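NreA protein (PDB 4IUH) binds nitrate as a cytosolic GAF-domain receptor of the staphylococcal nitrate regulation system, and is seen here in the iodide-bound form. Local coordinates at residues A117-P122 against E145-F150; E93-E98 against N102-Y107. All coordinates share one frame; numbering follows the deposited sequence.

Overall arrangement
Both contacts belong to the GAF domain, and their centres lie about 16 Å apart. They follow one another along the chain: contact 2 (93-98 with 102-107) closes before contact 1 (117-122 with 145-150) opens. Contact 1 is buried and sets strand 115-125 of the five-stranded antiparallel sheet against the loop after strand 128-138. Contact 2 is at the surface. It joins two short helices in the connection between the edge strand 90-92 and its sheet neighbour 115-125. The two sites touch where Ala117 CB packs on Glu93 O at 3.2 Å. Contact 1 thus packs a loop on the sheet and contact 2 lies between two strands, within the domain that probably receives nitrate.

Contact 1. Residues A117-P122 against E145-F150; sequences AMVAIP and EGSTTF
Ile121 meets Phe150 through the end of its longer branch. CD1 of Ile121 lies 3.5 Å from CD2 of Phe150. The methyl comes to the edge of the ring, close to its plane. The two side chains cross at about a right angle. In Ile121, CG1 stands anti to the carbonyl carbon (chi1 -60°) and the branch is extended beyond it (chi2 165°). Together these torsions send CD1 toward the ring.

Val119, two residues earlier on the same side of the strand, packs on the loop backbone. Its CG2 is 3.8 Å from Ser147 O, and its CG1 is 3.9 Å from the same Ser147 O. Both methyls thus lie against one carbonyl oxygen. CG2 of Val119 also approaches OG of Ser147, at 4.1 Å. That hydroxyl has its polar partner in the loop itself, the carbonyl O of Pro144. The two segments meet by van der Waals packing: a methyl on a ring edge, and methyls on a backbone carbonyl.

The loop is shaped by a type I beta turn from Gly146 to Thr149, closed by Thr149 N bonding to Gly146 O at 2.9 Å. The CB atoms of Thr148 and Thr149 point away from the strand. Just past the turn, CB of Phe150 points toward it. Arg89 NH1 hydrogen-bonds to the carbonyl oxygens of Thr148 and Phe150, from outside the two segments.

The strand of the contact runs between strands 128-138 and 90-92 in the antiparallel sheet of the GAF fold. Leu135 and Ile91 from these neighbours help cover the loop. Met118 and Ala120 turn to the other face, where helix 78-86 packs with Leu79 and Val83.

Contact 2. Residues E93-E98 against N102-Y107; sequences EDVDAE and NDKLGY
Lys104 reaches across to the backbone of Val95 and Asp96, and it has more surface buried here than any other residue of the pair. Its CE lies 3.6 Å from Val95 O. The ammonium NZ makes a weak hydrogen bond to Asp96 O, 3.4 Å long. The lysine chain is extended beyond CG, with CG anti to the carbonyl carbon (chi1 -69°). The ammonium group thereby spans from helix 101-106 to helix 95-98. The lysine side chain also touches Leu99 and Leu111 outside the two segments.

Val95 supplies the apolar side of the meeting. Its CG1 comes to 4.3 Å from Lys104 CE, a loose approach. The valine is buried, and it also packs on Val110 of helix 108-112.

Helix 95-98 is a single short turn with Asp94 at its N-cap. The cap is weak: Ala97 N reaches Asp94 OD1 at 3.3 Å. A second bond runs the other way, from Asp94 N to Glu98 OE2 at 2.7 Å. The donor stands above the carboxylate plane, 47° out of it. These two side-chain bonds probably help hold the turn whose carbonyls meet Lys104. Both short helices belong to the excursion that links edge strand 90-92 to strand 115-125 in this GAF domain.

Asp96 starts with its CB pointing away from the lysine, but its carboxylate comes back nearer. OD1 of Asp96 is still 4.6 Å from Lys104 NZ, beyond salt-bridge range. The opposite charges probably attract weakly at this exposed position. CB of Asp103 points toward segment 93-98, but its OD2 is hydrogen-bonded to Ser100 N, in the short connection between the two segments.

Contact 1. Residues A117-P122 against E145-F150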
ATOM      1  N   ALA A 117       8.247  -4.371  -7.908  1.00 15.19           N
ATOM      2  CA  ALA A 117       7.990  -5.342  -6.845  1.00 14.42           C
ATOM      3  C   ALA A 117       7.249  -4.631  -5.715  1.00 12.93           C
ATOM      4  O   ALA A 117       7.492  -3.450  -5.481  1.00 13.02           O
ATOM      5  CB  ALA A 117       9.303  -5.935  -6.331  1.00 16.03           C
ATOM      6  N   MET A 118       6.361  -5.335  -5.013  1.00 16.45           N
ATOM      7  CA  MET A 118       5.602  -4.702  -3.933  1.00 15.38           C
ATOM      8  C   MET A 118       5.011  -5.647  -2.883  1.00 15.13           C
ATOM      9  O   MET A 118       4.769  -6.828  -3.134  1.00 15.53           O
ATOM     10  CB  MET A 118       4.483  -3.824  -4.506  1.00 14.55           C
ATOM     11  CG  MET A 118       3.307  -4.621  -5.028  1.00 14.05           C
ATOM     12  SD  MET A 118       2.336  -3.721  -6.243  1.00 13.94           S
ATOM     13  CE  MET A 118       1.092  -4.950  -6.661  1.00 13.83           C
ATOM     14  N   VAL A 119       4.800  -5.092  -1.695  1.00 13.51           N
ATOM     15  CA  VAL A 119       4.041  -5.733  -0.631  1.00 13.59           C
ATOM     16  C   VAL A 119       2.957  -4.760  -0.186  1.00 12.88           C
ATOM     17  O   VAL A 119       3.232  -3.596   0.108  1.00 12.74           O
ATOM     18  CB  VAL A 119       4.918  -6.064   0.599  1.00 14.84           C
ATOM     19  CG1 VAL A 119       4.080  -6.731   1.683  1.00 15.68           C
ATOM     20  CG2 VAL A 119       6.084  -6.952   0.214  1.00 16.08           C
ATOM     21  N   ALA A 120       1.721  -5.234  -0.150  1.00 11.31           N
ATOM     22  CA  ALA A 120       0.603  -4.419   0.293  1.00 10.95           C
ATOM     23  C   ALA A 120       0.052  -5.051   1.557  1.00 11.79           C
ATOM     24  O   ALA A 120      -0.289  -6.227   1.560  1.00 12.73           O
ATOM     25  CB  ALA A 120      -0.467  -4.351  -0.789  1.00 10.40           C
ATOM     26  N   ILE A 121      -0.030  -4.277   2.632  1.00 10.28           N
ATOM     27  CA  ILE A 121      -0.435  -4.830   3.921  1.00 11.56           C
ATOM     28  C   ILE A 121      -1.689  -4.171   4.480  1.00 11.96           C
ATOM     29  O   ILE A 121      -1.752  -2.948   4.599  1.00 11.80           O
ATOM     30  CB  ILE A 121       0.703  -4.727   4.949  1.00 12.67           C
ATOM     31  CG1 ILE A 121       1.921  -5.511   4.459  1.00 12.79           C
ATOM     32  CG2 ILE A 121       0.260  -5.255   6.293  1.00 14.43           C
ATOM     33  CD1 ILE A 121       3.185  -5.176   5.208  1.00 13.95           C
ATOM     34  N   PRO A 122      -2.691  -4.987   4.837  1.00 12.89           N
ATOM     35  CA  PRO A 122      -3.929  -4.480   5.438  1.00 13.81           C
ATOM     36  C   PRO A 122      -3.663  -3.765   6.744  1.00 15.06           C
ATOM     37  O   PRO A 122      -2.948  -4.291   7.599  1.00 16.16           O
ATOM     38  CB  PRO A 122      -4.752  -5.750   5.684  1.00 15.19           C
ATOM     39  CG  PRO A 122      -3.747  -6.859   5.711  1.00 15.47           C
ATOM     40  CD  PRO A 122      -2.690  -6.454   4.730  1.00 13.62           C
ATOM     41  N   GLU A 145      14.538  -9.269   2.143  1.00 46.61           N
ATOM     42  CA  GLU A 145      14.223 -10.551   2.750  1.00 47.80           C
ATOM     43  C   GLU A 145      13.397 -10.388   4.020  1.00 47.29           C
ATOM     44  O   GLU A 145      13.712  -9.561   4.879  1.00 47.85           O
ATOM     45  CB  GLU A 145      15.504 -11.324   3.056  1.00 51.67           C
ATOM     46  CG  GLU A 145      15.263 -12.662   3.725  1.00 53.60           C
ATOM     47  CD  GLU A 145      16.487 -13.545   3.698  1.00 57.60           C
ATOM     48  OE1 GLU A 145      17.147 -13.606   2.639  1.00 58.27           O
ATOM     49  OE2 GLU A 145      16.792 -14.174   4.735  1.00 60.31           O
ATOM     50  N   GLY A 146      12.334 -11.177   4.127  1.00 71.61           N
ATOM     51  CA  GLY A 146      11.503 -11.172   5.314  1.00 71.58           C
ATOM     52  C   GLY A 146      10.424 -10.111   5.277  1.00 68.70           C
ATOM     53  O   GLY A 146       9.551 -10.078   6.145  1.00 68.51           O
ATOM     54  N   SER A 147      10.469  -9.249   4.262  1.00 56.46           N
ATOM     55  CA  SER A 147       9.488  -8.171   4.131  1.00 54.10           C
ATOM     56  C   SER A 147       8.083  -8.702   3.847  1.00 52.66           C
ATOM     57  O   SER A 147       7.128  -7.933   3.734  1.00 50.96           O
ATOM     58  CB  SER A 147       9.915  -7.157   3.059  1.00 52.91           C
ATOM     59  OG  SER A 147       9.858  -7.713   1.757  1.00 52.14           O
ATOM     60  N   THR A 148       7.962 -10.019   3.741  1.00 42.82           N
ATOM     61  CA  THR A 148       6.669 -10.659   3.581  1.00 42.21           C
ATOM     62  C   THR A 148       6.026 -10.909   4.945  1.00 43.69           C
ATOM     63  O   THR A 148       4.809 -10.911   5.078  1.00 43.58           O
ATOM     64  CB  THR A 148       6.812 -11.992   2.828  1.00 43.50           C
ATOM     65  OG1 THR A 148       7.451 -12.961   3.669  1.00 46.23           O
ATOM     66  CG2 THR A 148       7.634 -11.795   1.557  1.00 42.94           C
ATOM     67  N   THR A 149       6.866 -11.116   5.953  1.00 23.58           N
ATOM     68  CA  THR A 149       6.424 -11.376   7.316  1.00 25.38           C
ATOM     69  C   THR A 149       6.480 -10.062   8.124  1.00 24.98           C
ATOM     70  O   THR A 149       6.342 -10.042   9.356  1.00 26.84           O
ATOM     71  CB  THR A 149       7.306 -12.488   7.941  1.00 28.72           C
ATOM     72  OG1 THR A 149       6.536 -13.289   8.848  1.00 30.78           O
ATOM     73  CG2 THR A 149       8.551 -11.913   8.633  1.00 30.25           C
ATOM     74  N   PHE A 150       6.667  -8.963   7.398  1.00 26.76           N
ATOM     75  CA  PHE A 150       6.790  -7.618   7.969  1.00 26.40           C
ATOM     76  C   PHE A 150       5.609  -7.230   8.871  1.00 26.81           C
ATOM     77  O   PHE A 150       4.456  -7.495   8.537  1.00 26.46           O
ATOM     78  CB  PHE A 150       6.952  -6.597   6.832  1.00 24.17           C
ATOM     79  CG  PHE A 150       7.031  -5.171   7.298  1.00 24.10           C
ATOM     80  CD1 PHE A 150       8.240  -4.626   7.698  1.00 25.75           C
ATOM     81  CD2 PHE A 150       5.900  -4.377   7.334  1.00 22.88           C
ATOM     82  CE1 PHE A 150       8.318  -3.317   8.134  1.00 26.17           C
ATOM     83  CE2 PHE A 150       5.967  -3.071   7.770  1.00 23.22           C
ATOM     84  CZ  PHE A 150       7.181  -2.538   8.168  1.00 24.91           C
TER

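Contact 2. Residues E93-E98 against N102-Y107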
ATOM      1  N   GLU A  93       6.580 -10.289  -5.957  1.00 29.52           N
ATOM      2  CA  GLU A  93       8.029 -10.247  -6.130  1.00 31.04           C
ATOM      3  C   GLU A  93       8.409  -9.635  -7.474  1.00 31.45           C
ATOM      4  O   GLU A  93       9.410  -8.935  -7.574  1.00 32.19           O
ATOM      5  CB  GLU A  93       8.631 -11.654  -6.018  1.00 33.23           C
ATOM      6  CG  GLU A  93       8.213 -12.434  -4.779  1.00 33.46           C
ATOM      7  CD  GLU A  93       9.037 -12.094  -3.548  1.00 34.11           C
ATOM      8  OE1 GLU A  93       9.946 -11.234  -3.640  1.00 34.23           O
ATOM      9  OE2 GLU A  93       8.777 -12.694  -2.479  1.00 34.76           O
ATOM     10  N   ASP A  94       7.602  -9.906  -8.502  1.00 18.34           N
ATOM     11  CA  ASP A  94       7.911  -9.491  -9.871  1.00 19.37           C
ATOM     12  C   ASP A  94       6.646  -9.010 -10.572  1.00 18.28           C
ATOM     13  O   ASP A  94       5.880  -9.804 -11.132  1.00 18.80           O
ATOM     14  CB  ASP A  94       8.551 -10.653 -10.640  1.00 21.91           C
ATOM     15  CG  ASP A  94       9.119 -10.237 -11.995  1.00 23.65           C
ATOM     16  OD1 ASP A  94       8.707  -9.196 -12.548  1.00 22.89           O
ATOM     17  OD2 ASP A  94       9.983 -10.972 -12.521  1.00 26.16           O
ATOM     18  N   VAL A  95       6.443  -7.699 -10.556  1.00 16.51           N
ATOM     19  CA  VAL A  95       5.225  -7.115 -11.096  1.00 15.65           C
ATOM     20  C   VAL A  95       5.048  -7.409 -12.588  1.00 17.37           C
ATOM     21  O   VAL A  95       3.963  -7.804 -13.019  1.00 17.37           O
ATOM     22  CB  VAL A  95       5.162  -5.599 -10.830  1.00 14.72           C
ATOM     23  CG1 VAL A  95       4.010  -4.974 -11.594  1.00 14.53           C
ATOM     24  CG2 VAL A  95       5.025  -5.336  -9.335  1.00 13.15           C
ATOM     25  N   ASP A  96       6.115  -7.233 -13.360  1.00 32.24           N
ATOM     26  CA  ASP A  96       6.058  -7.416 -14.808  1.00 34.34           C
ATOM     27  C   ASP A  96       5.633  -8.823 -15.208  1.00 35.45           C
ATOM     28  O   ASP A  96       4.949  -9.010 -16.211  1.00 36.73           O
ATOM     29  CB  ASP A  96       7.413  -7.103 -15.441  1.00 36.70           C
ATOM     30  CG  ASP A  96       7.842  -5.673 -15.216  1.00 36.50           C
ATOM     31  OD1 ASP A  96       6.956  -4.792 -15.180  1.00 35.46           O
ATOM     32  OD2 ASP A  96       9.062  -5.429 -15.069  1.00 37.89           O
ATOM     33  N   ALA A  97       6.039  -9.805 -14.414  1.00 22.37           N
ATOM     34  CA  ALA A  97       5.808 -11.201 -14.739  1.00 24.02           C
ATOM     35  C   ALA A  97       4.590 -11.810 -14.040  1.00 22.79           C
ATOM     36  O   ALA A  97       3.998 -12.760 -14.548  1.00 24.34           O
ATOM     37  CB  ALA A  97       7.058 -12.017 -14.430  1.00 25.67           C
ATOM     38  N   GLU A  98       4.220 -11.271 -12.879  1.00 22.64           N
ATOM     39  CA  GLU A  98       3.166 -11.876 -12.057  1.00 21.82           C
ATOM     40  C   GLU A  98       1.779 -11.261 -12.253  1.00 20.75           C
ATOM     41  O   GLU A  98       0.773 -11.927 -12.022  1.00 21.09           O
ATOM     42  CB  GLU A  98       3.532 -11.833 -10.569  1.00 20.44           C
ATOM     43  CG  GLU A  98       4.767 -12.632 -10.177  1.00 21.88           C
ATOM     44  CD  GLU A  98       5.079 -12.517  -8.687  1.00 20.81           C
ATOM     45  OE1 GLU A  98       4.153 -12.691  -7.866  1.00 20.65           O
ATOM     46  OE2 GLU A  98       6.240 -12.235  -8.328  1.00 21.12           O
ATOM     47  N   ASN A 102      -4.703  -6.741 -17.331  1.00 22.94           N
ATOM     48  CA  ASN A 102      -5.883  -6.290 -16.601  1.00 22.10           C
ATOM     49  C   ASN A 102      -5.567  -5.903 -15.150  1.00 19.34           C
ATOM     50  O   ASN A 102      -6.075  -4.895 -14.660  1.00 18.57           O
ATOM     51  CB  ASN A 102      -7.007  -7.334 -16.644  1.00 23.59           C
ATOM     52  CG  ASN A 102      -7.667  -7.452 -18.021  1.00 26.75           C
ATOM     53  OD1 ASN A 102      -7.443  -6.637 -18.917  1.00 27.85           O
ATOM     54  ND2 ASN A 102      -8.489  -8.474 -18.183  1.00 28.60           N
ATOM     55  N   ASP A 103      -4.734  -6.701 -14.475  1.00 20.05           N
ATOM     56  CA  ASP A 103      -4.300  -6.403 -13.107  1.00 17.80           C
ATOM     57  C   ASP A 103      -3.627  -5.038 -13.032  1.00 16.90           C
ATOM     58  O   ASP A 103      -3.999  -4.203 -12.204  1.00 15.82           O
ATOM     59  CB  ASP A 103      -3.308  -7.446 -12.566  1.00 17.33           C
ATOM     60  CG  ASP A 103      -3.907  -8.844 -12.423  1.00 18.47           C
ATOM     61  OD1 ASP A 103      -5.125  -8.974 -12.165  1.00 18.93           O
ATOM     62  OD2 ASP A 103      -3.131  -9.824 -12.562  1.00 19.25           O
ATOM     63  N   LYS A 104      -2.626  -4.815 -13.883  1.00 18.09           N
ATOM     64  CA  LYS A 104      -1.886  -3.551 -13.875  1.00 17.80           C
ATOM     65  C   LYS A 104      -2.796  -2.347 -14.124  1.00 18.38           C
ATOM     66  O   LYS A 104      -2.680  -1.328 -13.439  1.00 17.60           O
ATOM     67  CB  LYS A 104      -0.743  -3.564 -14.894  1.00 19.31           C
ATOM     68  CG  LYS A 104       0.398  -4.502 -14.550  1.00 18.99           C
ATOM     69  CD  LYS A 104       1.325  -4.671 -15.742  1.00 21.16           C
ATOM     70  CE  LYS A 104       2.376  -5.741 -15.482  1.00 21.37           C
ATOM     71  NZ  LYS A 104       2.939  -6.280 -16.755  1.00 24.01           N
ATOM     72  N   LEU A 105      -3.698  -2.474 -15.098  1.00 17.88           N
ATOM     73  CA  LEU A 105      -4.679  -1.428 -15.371  1.00 18.92           C
ATOM     74  C   LEU A 105      -5.589  -1.200 -14.169  1.00 17.57           C
ATOM     75  O   LEU A 105      -6.050  -0.090 -13.938  1.00 17.92           O
ATOM     76  CB  LEU A 105      -5.522  -1.770 -16.604  1.00 21.37           C
ATOM     77  CG  LEU A 105      -4.799  -1.727 -17.953  1.00 23.57           C
ATOM     78  CD1 LEU A 105      -5.710  -2.198 -19.084  1.00 26.25           C
ATOM     79  CD2 LEU A 105      -4.268  -0.332 -18.236  1.00 24.45           C
ATOM     80  N   GLY A 106      -5.840  -2.254 -13.404  1.00 16.41           N
ATOM     81  CA  GLY A 106      -6.669  -2.144 -12.225  1.00 15.47           C
ATOM     82  C   GLY A 106      -5.939  -1.618 -10.998  1.00 13.67           C
ATOM     83  O   GLY A 106      -6.580  -1.297 -10.001  1.00 13.18           O
ATOM     84  N   TYR A 107      -4.609  -1.539 -11.060  1.00 18.20           N
ATOM     85  CA  TYR A 107      -3.810  -1.008  -9.949  1.00 17.06           C
ATOM     86  C   TYR A 107      -3.007   0.211 -10.397  1.00 18.47           C
ATOM     87  O   TYR A 107      -1.787   0.121 -10.558  1.00 18.62           O
ATOM     88  CB  TYR A 107      -2.817  -2.054  -9.434  1.00 15.87           C
ATOM     89  CG  TYR A 107      -3.405  -3.370  -8.968  1.00 15.50           C
ATOM     90  CD1 TYR A 107      -4.694  -3.451  -8.462  1.00 15.66           C
ATOM     91  CD2 TYR A 107      -2.650  -4.532  -9.025  1.00 15.50           C
ATOM     92  CE1 TYR A 107      -5.219  -4.660  -8.032  1.00 15.82           C
ATOM     93  CE2 TYR A 107      -3.159  -5.744  -8.597  1.00 15.63           C
ATOM     94  CZ  TYR A 107      -4.442  -5.805  -8.103  1.00 15.93           C
ATOM     95  OH  TYR A 107      -4.944  -7.019  -7.685  1.00 16.67           O
TER